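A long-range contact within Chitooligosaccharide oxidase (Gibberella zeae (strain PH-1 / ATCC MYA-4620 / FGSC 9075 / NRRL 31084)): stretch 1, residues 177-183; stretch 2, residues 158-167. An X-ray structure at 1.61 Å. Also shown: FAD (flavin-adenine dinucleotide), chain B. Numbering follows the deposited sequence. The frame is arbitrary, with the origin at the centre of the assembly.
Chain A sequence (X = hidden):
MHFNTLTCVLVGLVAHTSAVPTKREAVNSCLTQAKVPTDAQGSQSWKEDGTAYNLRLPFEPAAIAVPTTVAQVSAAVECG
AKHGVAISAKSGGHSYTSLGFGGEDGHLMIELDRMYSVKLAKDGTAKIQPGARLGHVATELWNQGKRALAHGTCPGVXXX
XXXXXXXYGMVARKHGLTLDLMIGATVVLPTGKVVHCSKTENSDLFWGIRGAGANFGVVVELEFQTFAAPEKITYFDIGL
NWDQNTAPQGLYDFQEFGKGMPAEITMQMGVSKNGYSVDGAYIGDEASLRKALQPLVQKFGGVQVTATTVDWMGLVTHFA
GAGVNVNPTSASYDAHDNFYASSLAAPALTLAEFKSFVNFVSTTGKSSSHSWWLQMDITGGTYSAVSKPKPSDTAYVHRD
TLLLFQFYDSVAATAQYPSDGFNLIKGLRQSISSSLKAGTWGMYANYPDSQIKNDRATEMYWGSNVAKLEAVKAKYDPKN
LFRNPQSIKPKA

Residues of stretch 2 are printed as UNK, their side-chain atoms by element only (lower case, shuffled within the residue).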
# COMPACT_ATOMS: atom_id res chain seq x y z
N LEU A 177 1.38 7.82 -7.48
CA LEU A 177 1.62 7.00 -6.28
C LEU A 177 2.65 7.70 -5.43
O LEU A 177 3.37 8.60 -5.91
CB LEU A 177 2.14 5.61 -6.68
CG LEU A 177 1.26 4.83 -7.64
CD1 LEU A 177 2.01 3.64 -8.24
CD2 LEU A 177 -0.02 4.41 -6.96
N THR A 178 2.75 7.31 -4.17
CA THR A 178 3.74 7.93 -3.28
C THR A 178 5.10 7.85 -3.96
O THR A 178 5.89 8.82 -3.94
CB THR A 178 3.75 7.31 -1.88
OG1 THR A 178 2.44 7.14 -1.41
CG2 THR A 178 4.50 8.15 -0.88
N LEU A 179 5.42 6.71 -4.57
CA LEU A 179 6.78 6.53 -5.13
C LEU A 179 7.03 7.39 -6.37
O LEU A 179 8.21 7.54 -6.74
CB LEU A 179 7.06 5.05 -5.40
CG LEU A 179 6.09 4.31 -6.31
CD1 LEU A 179 6.27 4.71 -7.77
CD2 LEU A 179 6.32 2.81 -6.15
N ASP A 180 5.99 7.97 -6.96
CA ASP A 180 6.13 8.84 -8.17
C ASP A 180 6.79 10.16 -7.77
O ASP A 180 7.31 10.83 -8.69
CB ASP A 180 4.84 8.97 -8.96
CG ASP A 180 4.46 7.65 -9.66
OD1 ASP A 180 5.37 7.03 -10.27
OD2 ASP A 180 3.25 7.27 -9.64
N LEU A 181 6.82 10.52 -6.49
CA LEU A 181 7.49 11.81 -6.12
C LEU A 181 8.80 11.53 -5.41
O LEU A 181 9.43 12.47 -4.91
CB LEU A 181 6.53 12.63 -5.27
CG LEU A 181 5.36 13.26 -6.06
CD1 LEU A 181 4.48 14.09 -5.15
CD2 LEU A 181 5.86 14.09 -7.22
N MET A 182 9.21 10.27 -5.33
CA MET A 182 10.50 9.91 -4.74
C MET A 182 11.61 10.37 -5.68
O MET A 182 11.54 10.10 -6.90
CB MET A 182 10.58 8.40 -4.49
CG MET A 182 11.69 7.99 -3.56
SD MET A 182 11.81 6.15 -3.37
CE MET A 182 10.10 5.86 -2.95
N ILE A 183 12.61 11.05 -5.13
CA ILE A 183 13.78 11.54 -5.91
C ILE A 183 15.07 10.93 -5.38
O ILE A 183 16.10 11.09 -6.07
CB ILE A 183 13.82 13.08 -5.92
CG1 ILE A 183 13.99 13.66 -4.52
CG2 ILE A 183 12.60 13.62 -6.63
CD1 ILE A 183 14.15 15.18 -4.55
N UNK A 158 2.88 2.71 7.81
CA UNK A 158 4.25 3.20 7.71
C UNK A 158 4.56 3.73 6.33
O UNK A 158 4.17 3.10 5.35
N UNK A 159 5.33 4.74 6.25
CA UNK A 159 5.68 5.24 4.91
C UNK A 159 6.66 4.25 4.28
O UNK A 159 6.58 4.03 3.05
c UNK A 159 6.37 6.59 5.10
c UNK A 159 8.08 8.25 4.08
c UNK A 159 5.85 7.74 2.90
c UNK A 159 6.92 7.33 3.90
N UNK A 160 7.45 3.56 4.93
CA UNK A 160 8.34 2.54 4.35
C UNK A 160 7.60 1.53 3.50
O UNK A 160 7.83 1.50 2.26
N UNK A 161 6.73 0.72 4.09
CA UNK A 161 6.08 -0.31 3.29
C UNK A 161 5.24 0.33 2.19
O UNK A 161 5.18 -0.19 1.08
N UNK A 162 4.58 1.44 2.50
CA UNK A 162 3.62 2.08 1.58
C UNK A 162 4.32 2.53 0.32
O UNK A 162 3.91 2.16 -0.78
n UNK A 162 -0.30 4.17 1.09
c UNK A 162 1.77 3.83 1.72
c UNK A 162 0.56 3.26 1.63
n UNK A 162 1.65 5.12 1.23
c UNK A 162 3.02 3.29 2.32
c UNK A 162 0.38 5.28 0.86
N UNK A 163 5.37 3.35 0.48
CA UNK A 163 6.08 3.97 -0.67
C UNK A 163 6.92 2.94 -1.42
O UNK A 163 7.07 3.12 -2.63
c UNK A 163 6.97 5.10 -0.22
N UNK A 164 7.44 1.92 -0.76
CA UNK A 164 8.31 0.93 -1.45
C UNK A 164 7.50 0.03 -2.38
O UNK A 164 8.12 -0.71 -3.19
c UNK A 164 9.11 0.17 -0.40
c UNK A 164 11.20 1.60 -0.55
c UNK A 164 10.15 1.00 0.36
c UNK A 164 10.75 0.19 1.49
N UNK A 165 6.17 0.02 -2.26
CA UNK A 165 5.31 -0.81 -3.14
C UNK A 165 4.32 0.02 -3.94
O UNK A 165 3.60 -0.59 -4.77
c UNK A 165 6.97 -4.22 -0.96
n UNK A 165 6.90 -3.33 0.09
c UNK A 165 5.95 -2.42 -0.22
c UNK A 165 5.52 -2.64 -1.47
c UNK A 165 4.56 -1.86 -2.30
n UNK A 165 6.19 -3.74 -1.93
N UNK A 166 4.21 1.33 -3.70
CA UNK A 166 3.30 2.14 -4.51
C UNK A 166 2.83 3.33 -3.71
O UNK A 166 3.61 4.30 -3.53
N UNK A 167 1.64 3.15 -3.14
CA UNK A 167 1.03 4.14 -2.23
C UNK A 167 -0.07 4.92 -2.90
O UNK A 167 0.21 5.94 -3.52
PA FAD B . 5.25 -3.22 7.10
O1A FAD B . 4.49 -4.43 7.47
O2A FAD B . 6.17 -2.59 8.08
O5B FAD B . 6.08 -3.46 5.77
C5B FAD B . 5.46 -3.81 4.53
C4B FAD B . 6.48 -4.44 3.61
O4B FAD B . 7.51 -3.47 3.29
C3B FAD B . 7.27 -5.66 4.15
O3B FAD B . 7.71 -6.50 3.07
C2B FAD B . 8.47 -5.00 4.80
O2B FAD B . 9.58 -5.87 5.01
C1B FAD B . 8.76 -3.90 3.82
N9A FAD B . 9.44 -2.74 4.38
C8A FAD B . 8.92 -1.86 5.28
N7A FAD B . 9.78 -0.90 5.62
C5A FAD B . 10.93 -1.20 4.89
C6A FAD B . 12.19 -0.58 4.82
N6A FAD B . 12.46 0.54 5.49
N1A FAD B . 13.14 -1.14 4.02
C2A FAD B . 12.82 -2.28 3.38
N3A FAD B . 11.66 -2.94 3.36
C4A FAD B . 10.74 -2.35 4.15
N1 FAD B . -2.40 1.14 0.89
C2 FAD B . -2.62 2.07 -0.04
O2 FAD B . -1.94 2.08 -1.13
N3 FAD B . -3.56 3.04 0.18
C4 FAD B . -4.32 3.12 1.34
O4 FAD B . -5.14 4.04 1.49
C4X FAD B . -4.09 2.15 2.35
N5 FAD B . -4.77 2.24 3.50
C5X FAD B . -4.42 1.36 4.50
C6 FAD B . -5.07 1.47 5.77
C7 FAD B . -4.77 0.60 6.80
C7M FAD B . -5.48 0.70 8.13
C8 FAD B . -3.73 -0.41 6.61
C8M FAD B . -3.26 -1.33 7.72
C9 FAD B . -3.14 -0.53 5.33
C9A FAD B . -3.47 0.33 4.28
N10 FAD B . -2.83 0.23 3.03
C10 FAD B . -3.10 1.16 2.03
C1' FAD B . -1.86 -0.83 2.75
C2' FAD B . -0.43 -0.37 3.03
O2' FAD B . 0.03 0.49 1.98
C3' FAD B . 0.44 -1.59 3.13
O3' FAD B . -0.09 -2.37 4.22
C4' FAD B . 1.90 -1.18 3.36
O4' FAD B . 2.81 -2.18 2.85
C5' FAD B . 2.12 -0.97 4.83
O5' FAD B . 3.42 -0.40 5.07
P FAD B . 4.01 -0.54 6.54
O1P FAD B . 5.34 0.13 6.57
O2P FAD B . 3.02 -0.16 7.57
O3P FAD B . 4.12 -2.15 6.66

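Position 158 carries no side-chain atoms, so it is glycine. Gly158 sits at the N-cap of a short helix and touches nothing on stretch 1; its N donates to FAD O2P at 2.9 Å, and an ideal CB would clash with FAD O1P.

Position 159 has four carbons forked at the second, with one tip 4.0 Å from Thr178 CG2. The fork one carbon beyond CB makes it leucine, and Leu159 brings its end nearer to stretch 1 although its CA-to-CB bond points sideways.

Positions 160 and 161 are both bare, hence glycines. A CB on Gly160 would run into FAD N7A, and one on Gly161 into FAD O5'. Gly161 N donates to FAD O1P at 2.9 Å.

Position 162 shows one carbon leading to a five-membered ring of three carbons and two nitrogens, the ring approaching Thr178 OG1 obliquely: histidine. The modelled orientation of the His162 ring is probably turned over, so the partners of its nitrogens stay open.

Position 163 has a single carbon, 4.0 Å from Thr178 CG2 and 4.2 Å from Met182 CE. It is alanine. The small side chain of Ala163 accompanies a close backbone approach, with Leu179 CB 3.4 Å from Ala163 O.

Position 164 again has four carbons forked at the second, and its CA-to-CB bond points away from stretch 1. It is leucine; Leu164 CD1 packs 3.7 Å from FAD C4A.

Position 165 repeats the one-carbon stem and two-nitrogen ring; its CA-to-CB bond points away from stretch 1, and the side chain makes no contact there. This histidine, His165, gives a hydrogen bond from NE2 to FAD O4B at 3.3 Å.

Position 166 has no side chain, and its backbone angles, with phi at 153°, would jam a CB against the preceding carbonyl: glycine. Gly166 O accepts from Leu179 N at 3.2 Å.

Position 167 is bare too, so it is glycine. A CB would point toward stretch 1 and come within 2.1 Å of Thr178 OG1, and the backbone angles independently call for glycine. Gly167 O accepts from Thr178 N at 3.0 Å.

As the chain leaves the helix, the carbonyls of Gly166 and Gly167 meet the amides of Leu179 and Thr178 at the start of a 3-10 segment, while Leu177 CA adds a CA-H...O contact to Gly167 O at 3.3 Å. Around these bonds, Thr178 and Met182 pack on Ala163. Glycines permit the turn and close approach, methyl groups pack beside it, and other helix positions contact FAD.

Stretch 2, residues 158-167: GLGGHALHGG
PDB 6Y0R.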